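Local coordinates for protein isomaltodextranase (Arthrobacter globiformis, PDB 5AWO) that hydrolyses alpha-1,6-glucosidic linkages in dextran-type polysaccharides, releasing successive isomaltose units from the non-reducing ends of the chains, at residues G261-I266 against I312-F317; R265-A270 against A293-G298. All coordinates share one frame; numbering follows the deposited sequence.

Contact 1: G261-I266 against I312-F317; sequences GDLVRI and ILDGDF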
loop_
_atom_site.group_PDB
_atom_site.type_symbol
_atom_site.label_atom_id
_atom_site.label_comp_id
_atom_site.label_asym_id
_atom_site.label_seq_id
_atom_site.Cartn_x
_atom_site.Cartn_y
_atom_site.Cartn_z
ATOM N N GLY A 261 -5.093 7.539 4.085
ATOM C CA GLY A 261 -3.773 6.977 4.235
ATOM C C GLY A 261 -3.108 6.563 2.952
ATOM O O GLY A 261 -3.752 6.532 1.896
ATOM N N ASP A 262 -1.824 6.237 3.065
ATOM C CA ASP A 262 -1.048 5.667 1.943
ATOM C C ASP A 262 -0.830 4.159 2.083
ATOM O O ASP A 262 -0.928 3.461 1.087
ATOM C CB ASP A 262 0.281 6.400 1.782
ATOM C CG ASP A 262 0.102 7.878 1.498
ATOM O OD1 ASP A 262 -0.711 8.185 0.599
ATOM O OD2 ASP A 262 0.803 8.663 2.145
ATOM N N LEU A 263 -0.519 3.705 3.300
ATOM C CA LEU A 263 -0.236 2.283 3.558
ATOM C C LEU A 263 -1.174 1.795 4.633
ATOM O O LEU A 263 -1.480 2.531 5.577
ATOM C CB LEU A 263 1.187 2.087 4.090
ATOM C CG LEU A 263 2.324 1.963 3.078
ATOM C CD1 LEU A 263 2.601 3.249 2.293
ATOM C CD2 LEU A 263 3.580 1.506 3.812
ATOM N N VAL A 264 -1.618 0.532 4.499
ATOM C CA VAL A 264 -2.325 -0.170 5.569
ATOM C C VAL A 264 -1.693 -1.530 5.862
ATOM O O VAL A 264 -1.413 -2.315 4.949
ATOM C CB VAL A 264 -3.818 -0.401 5.281
ATOM C CG1 VAL A 264 -4.567 0.921 5.403
ATOM C CG2 VAL A 264 -4.039 -1.081 3.925
ATOM N N ARG A 265 -1.449 -1.803 7.140
ATOM C CA ARG A 265 -1.039 -3.178 7.515
ATOM C C ARG A 265 -2.125 -4.183 7.194
ATOM O O ARG A 265 -3.285 -3.969 7.542
ATOM C CB ARG A 265 -0.677 -3.244 8.995
ATOM C CG ARG A 265 0.765 -2.882 9.294
ATOM C CD ARG A 265 1.731 -4.075 9.115
ATOM N NE ARG A 265 1.332 -5.113 10.064
ATOM C CZ ARG A 265 1.500 -5.029 11.386
ATOM N NH1 ARG A 265 2.226 -4.059 11.916
ATOM N NH2 ARG A 265 0.905 -5.910 12.185
ATOM N N ILE A 266 -1.707 -5.315 6.620
ATOM C CA ILE A 266 -2.632 -6.371 6.234
ATOM C C ILE A 266 -2.414 -7.695 6.959
ATOM O O ILE A 266 -3.053 -8.695 6.611
ATOM C CB ILE A 266 -2.659 -6.531 4.703
ATOM C CG1 ILE A 266 -1.272 -6.791 4.077
ATOM C CG2 ILE A 266 -3.311 -5.303 4.077
ATOM C CD1 ILE A 266 -0.499 -7.970 4.605
ATOM N N ILE A 312 -1.336 1.290 -0.695
ATOM C CA ILE A 312 -0.208 0.359 -0.652
ATOM C C ILE A 312 -0.407 -0.608 0.520
ATOM O O ILE A 312 -0.654 -0.188 1.652
ATOM C CB ILE A 312 1.133 1.111 -0.552
ATOM C CG1 ILE A 312 1.422 1.868 -1.850
ATOM C CG2 ILE A 312 2.285 0.147 -0.263
ATOM C CD1 ILE A 312 2.446 2.945 -1.757
ATOM N N LEU A 313 -0.386 -1.904 0.237
ATOM C CA LEU A 313 -0.533 -2.915 1.285
ATOM C C LEU A 313 0.798 -3.198 1.967
ATOM O O LEU A 313 1.814 -3.378 1.318
ATOM C CB LEU A 313 -1.146 -4.188 0.699
ATOM C CG LEU A 313 -2.418 -4.012 -0.119
ATOM C CD1 LEU A 313 -2.985 -5.360 -0.537
ATOM C CD2 LEU A 313 -3.483 -3.201 0.610
ATOM N N ASP A 314 0.756 -3.209 3.294
ATOM C CA ASP A 314 1.937 -3.284 4.134
ATOM C C ASP A 314 2.004 -4.632 4.819
ATOM O O ASP A 314 1.197 -4.913 5.684
ATOM C CB ASP A 314 1.871 -2.120 5.138
ATOM C CG ASP A 314 2.996 -2.097 6.169
ATOM O OD1 ASP A 314 3.944 -2.883 6.094
ATOM O OD2 ASP A 314 2.898 -1.231 7.085
ATOM N N GLY A 315 2.985 -5.449 4.419
ATOM C CA GLY A 315 3.218 -6.750 5.030
ATOM C C GLY A 315 4.149 -6.751 6.213
ATOM O O GLY A 315 4.607 -7.807 6.632
ATOM N N ASP A 316 4.423 -5.575 6.773
ATOM C CA ASP A 316 5.185 -5.409 8.012
ATOM C C ASP A 316 6.675 -5.591 7.792
ATOM O O ASP A 316 7.197 -5.073 6.789
ATOM C CB ASP A 316 4.611 -6.221 9.188
ATOM C CG ASP A 316 4.904 -5.574 10.529
ATOM O OD1 ASP A 316 4.753 -4.338 10.632
ATOM O OD2 ASP A 316 5.211 -6.329 11.500
ATOM N N PHE A 317 7.372 -6.294 8.683
ATOM C CA PHE A 317 8.820 -6.291 8.701
ATOM C C PHE A 317 9.392 -7.619 8.281
ATOM O O PHE A 317 8.828 -8.669 8.618
ATOM C CB PHE A 317 9.337 -5.990 10.112
ATOM C CG PHE A 317 8.824 -4.700 10.663
ATOM C CD1 PHE A 317 8.901 -3.529 9.919
ATOM C CD2 PHE A 317 8.277 -4.641 11.921
ATOM C CE1 PHE A 317 8.400 -2.323 10.428
ATOM C CE2 PHE A 317 7.801 -3.433 12.442
ATOM C CZ PHE A 317 7.840 -2.282 11.686
#
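Strands 263-265 and 312-314 run side by side in the same direction, their axes 4.5 Å apart at closest and splayed by 31°, in full register from L263 opposite I312 to R265 opposite D314. Four backbone bonds zip them together: I312 N gives to D262 O, V264 N to I312 O, D314 N to V264 O and I266 N to D314 O. The first two run nearly along the C=O axis, whereas D314 N approaches V264 O from above the carbonyl plane. The carboxylate of D262 is held by S29, R27 and V243 N. On the face carrying L263, I312 and D314, the methyl CG2 of I312 presses against the fork of L263, 3.8 Å from its CG, the two side chains pointing the same way. On the reverse face the fit is a knob between two bumps: L313 CD2 sits 4.0 Å from V264 CG2 and 4.1 Å from I266 CG2. F299 of helix 295-302 covers both I266 and L313. These are neighbouring strands of the parallel eight-stranded TIM barrel that houses the catalytic centre of this GH27 enzyme. Near their C-terminal ends R265, bent at chi2 (-84°) and chi3 (-62°), arches past D314, its CG 3.5 Å from D314 OD2, with the guanidinium and that carboxylate nearly perpendicular. D316 lays its CG over the rim of one guanidinium face, and its OD1 makes a salt bridge to R265 NH1 at 2.8 Å. R199 bridges the same D316 oxygen and also D314 OD2, so the acidic pair is probably charge-compensated. D314 OD1 accepts a hydrogen bond from the backbone N of D316, an Asx turn. I266 CD1 lies against the bare CA of G315 at 3.9 Å.

Contact 2: R265-A270 against A293-G298; sequences RINADA and ANPFCG
In the TIM barrel, the loop leaving strand 263-265 folds back onto the start of helix 295-302, which leads on toward the next barrel strand. The bond joining the two pieces runs from A268 N to A293 O, 2.8 Å, arriving from above the carbonyl plane. N267 stands with CG in the crowded position between backbone N and carbonyl carbon (chi1 60°), which swings its amide alongside the ring of P295, crossing it obliquely. ND2 lies 3.7 Å from P295 CD, while its hydrogen bond goes to G315 O. The other end of the amide faces R265, whose guanidinium grips N267 side-on: NE gives to OD1 at 3.0 Å, from above the amide's carbonyl plane, and NH2 gives to the backbone O of N267 at 2.8 Å, close to the guanidinium plane. That same NH2 also reaches D269 OD1 at 2.8 Å, in a salt bridge that uses the anti lone pair of the carboxylate. An alanine in place of N267 would remove the amide, and with it the OD1 bond to R265 NE and the ND2 bond to G315 O, and would probably hold the arginine less firmly and cover P295 less fully. With chi1 and chi2 of I266 both at 56°, its CD1 comes within 3.9 Å of P295 CB, the two side chains crossing at about a right angle. N294 occupies the N-cap position, and its carbonyl O takes the amide of G298 in the first turn. G298 has no side chain, and its place demands that: a CB here would clash with the carbonyl of I266, since G298 CA already meets I266 O at 3.2 Å in a CA-H...O contact.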
loop_
_atom_site.group_PDB
_atom_site.type_symbol
_atom_site.label_atom_id
_atom_site.label_comp_id
_atom_site.label_asym_id
_atom_site.label_seq_id
_atom_site.Cartn_x
_atom_site.Cartn_y
_atom_site.Cartn_z
ATOM N N ARG A 265 -1.449 -1.803 7.140
ATOM C CA ARG A 265 -1.039 -3.178 7.515
ATOM C C ARG A 265 -2.125 -4.183 7.194
ATOM O O ARG A 265 -3.285 -3.969 7.542
ATOM C CB ARG A 265 -0.677 -3.244 8.995
ATOM C CG ARG A 265 0.765 -2.882 9.294
ATOM C CD ARG A 265 1.731 -4.075 9.115
ATOM N NE ARG A 265 1.332 -5.113 10.064
ATOM C CZ ARG A 265 1.500 -5.029 11.386
ATOM N NH1 ARG A 265 2.226 -4.059 11.916
ATOM N NH2 ARG A 265 0.905 -5.910 12.185
ATOM N N ILE A 266 -1.707 -5.315 6.620
ATOM C CA ILE A 266 -2.632 -6.371 6.234
ATOM C C ILE A 266 -2.414 -7.695 6.959
ATOM O O ILE A 266 -3.053 -8.695 6.611
ATOM C CB ILE A 266 -2.659 -6.531 4.703
ATOM C CG1 ILE A 266 -1.272 -6.791 4.077
ATOM C CG2 ILE A 266 -3.311 -5.303 4.077
ATOM C CD1 ILE A 266 -0.499 -7.970 4.605
ATOM N N ASN A 267 -1.593 -7.689 7.999
ATOM C CA ASN A 267 -1.216 -8.891 8.733
ATOM C C ASN A 267 -1.012 -8.609 10.196
ATOM O O ASN A 267 -0.814 -7.454 10.571
ATOM C CB ASN A 267 0.042 -9.549 8.158
ATOM C CG ASN A 267 1.278 -8.636 8.171
ATOM O OD1 ASN A 267 1.181 -7.400 8.062
ATOM N ND2 ASN A 267 2.451 -9.253 8.187
ATOM N N ALA A 268 -1.028 -9.663 11.005
ATOM C CA ALA A 268 -0.549 -9.582 12.374
ATOM C C ALA A 268 0.935 -9.208 12.404
ATOM O O ALA A 268 1.657 -9.429 11.420
ATOM C CB ALA A 268 -0.757 -10.933 13.050
ATOM N N ASP A 269 1.405 -8.662 13.522
ATOM C CA ASP A 269 2.786 -8.226 13.629
ATOM C C ASP A 269 3.763 -9.346 13.247
ATOM O O ASP A 269 3.542 -10.511 13.548
ATOM C CB ASP A 269 3.131 -7.828 15.067
ATOM C CG ASP A 269 2.422 -6.567 15.559
ATOM O OD1 ASP A 269 1.563 -5.979 14.873
ATOM O OD2 ASP A 269 2.718 -6.154 16.710
ATOM N N ALA A 270 4.905 -8.970 12.677
ATOM C CA ALA A 270 5.930 -9.954 12.346
ATOM C C ALA A 270 6.352 -10.790 13.562
ATOM O O ALA A 270 6.671 -11.974 13.418
ATOM C CB ALA A 270 7.144 -9.269 11.719
ATOM N N ALA A 293 -4.378 -12.923 9.486
ATOM C CA ALA A 293 -3.201 -12.970 10.340
ATOM C C ALA A 293 -1.889 -12.977 9.574
ATOM O O ALA A 293 -0.964 -12.272 9.930
ATOM C CB ALA A 293 -3.249 -14.173 11.274
ATOM N N ASN A 294 -1.801 -13.802 8.529
ATOM C CA ASN A 294 -0.554 -13.926 7.773
ATOM C C ASN A 294 -0.645 -13.104 6.497
ATOM O O ASN A 294 -1.752 -12.868 5.965
ATOM C CB ASN A 294 -0.197 -15.403 7.493
ATOM C CG ASN A 294 -1.187 -16.096 6.588
ATOM O OD1 ASN A 294 -2.048 -16.894 7.050
ATOM N ND2 ASN A 294 -1.130 -15.807 5.336
ATOM N N PRO A 295 0.504 -12.609 6.001
ATOM C CA PRO A 295 0.470 -11.709 4.837
ATOM C C PRO A 295 0.141 -12.384 3.514
ATOM O O PRO A 295 -0.379 -11.717 2.619
ATOM C CB PRO A 295 1.851 -11.054 4.854
ATOM C CG PRO A 295 2.725 -12.060 5.589
ATOM C CD PRO A 295 1.822 -12.598 6.665
ATOM N N PHE A 296 0.364 -13.699 3.366
ATOM C CA PHE A 296 -0.141 -14.327 2.162
ATOM C C PHE A 296 -1.636 -14.069 2.053
ATOM O O PHE A 296 -2.129 -13.656 0.992
ATOM C CB PHE A 296 0.135 -15.823 2.117
ATOM C CG PHE A 296 1.477 -16.191 1.552
ATOM C CD1 PHE A 296 1.684 -16.151 0.172
ATOM C CD2 PHE A 296 2.516 -16.613 2.355
ATOM C CE1 PHE A 296 2.910 -16.498 -0.366
ATOM C CE2 PHE A 296 3.729 -16.971 1.822
ATOM C CZ PHE A 296 3.935 -16.920 0.444
ATOM N N CYS A 297 -2.372 -14.299 3.135
ATOM C CA CYS A 297 -3.819 -14.118 3.114
ATOM C C CYS A 297 -4.189 -12.638 3.146
ATOM O O CYS A 297 -5.150 -12.231 2.477
ATOM C CB CYS A 297 -4.481 -14.806 4.292
ATOM S SG CYS A 297 -4.423 -16.620 4.193
ATOM N N GLY A 298 -3.485 -11.823 3.925
ATOM C CA GLY A 298 -3.833 -10.417 3.995
ATOM C C GLY A 298 -3.588 -9.648 2.705
ATOM O O GLY A 298 -4.407 -8.799 2.301
#

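Overall arrangement
Both contacts start from the same run of chain, sharing R265 and I266: contact 1 pairs strand 263-265 with strand 312-314, and contact 2 joins the loop that follows the first strand to helix 295-302, which comes between the two strands in sequence. Their centres lie about 9 Å apart. The segments 265-270 and 312-317 also meet directly, with a probable hydrogen bond from A270 N to D316 OD2 (2.9 Å). Strand, loop, helix and next strand thus interlock at the C-terminal ends of the barrel strands, where the R265 side chain lies about 6 Å from that of D201, the probable nucleophile.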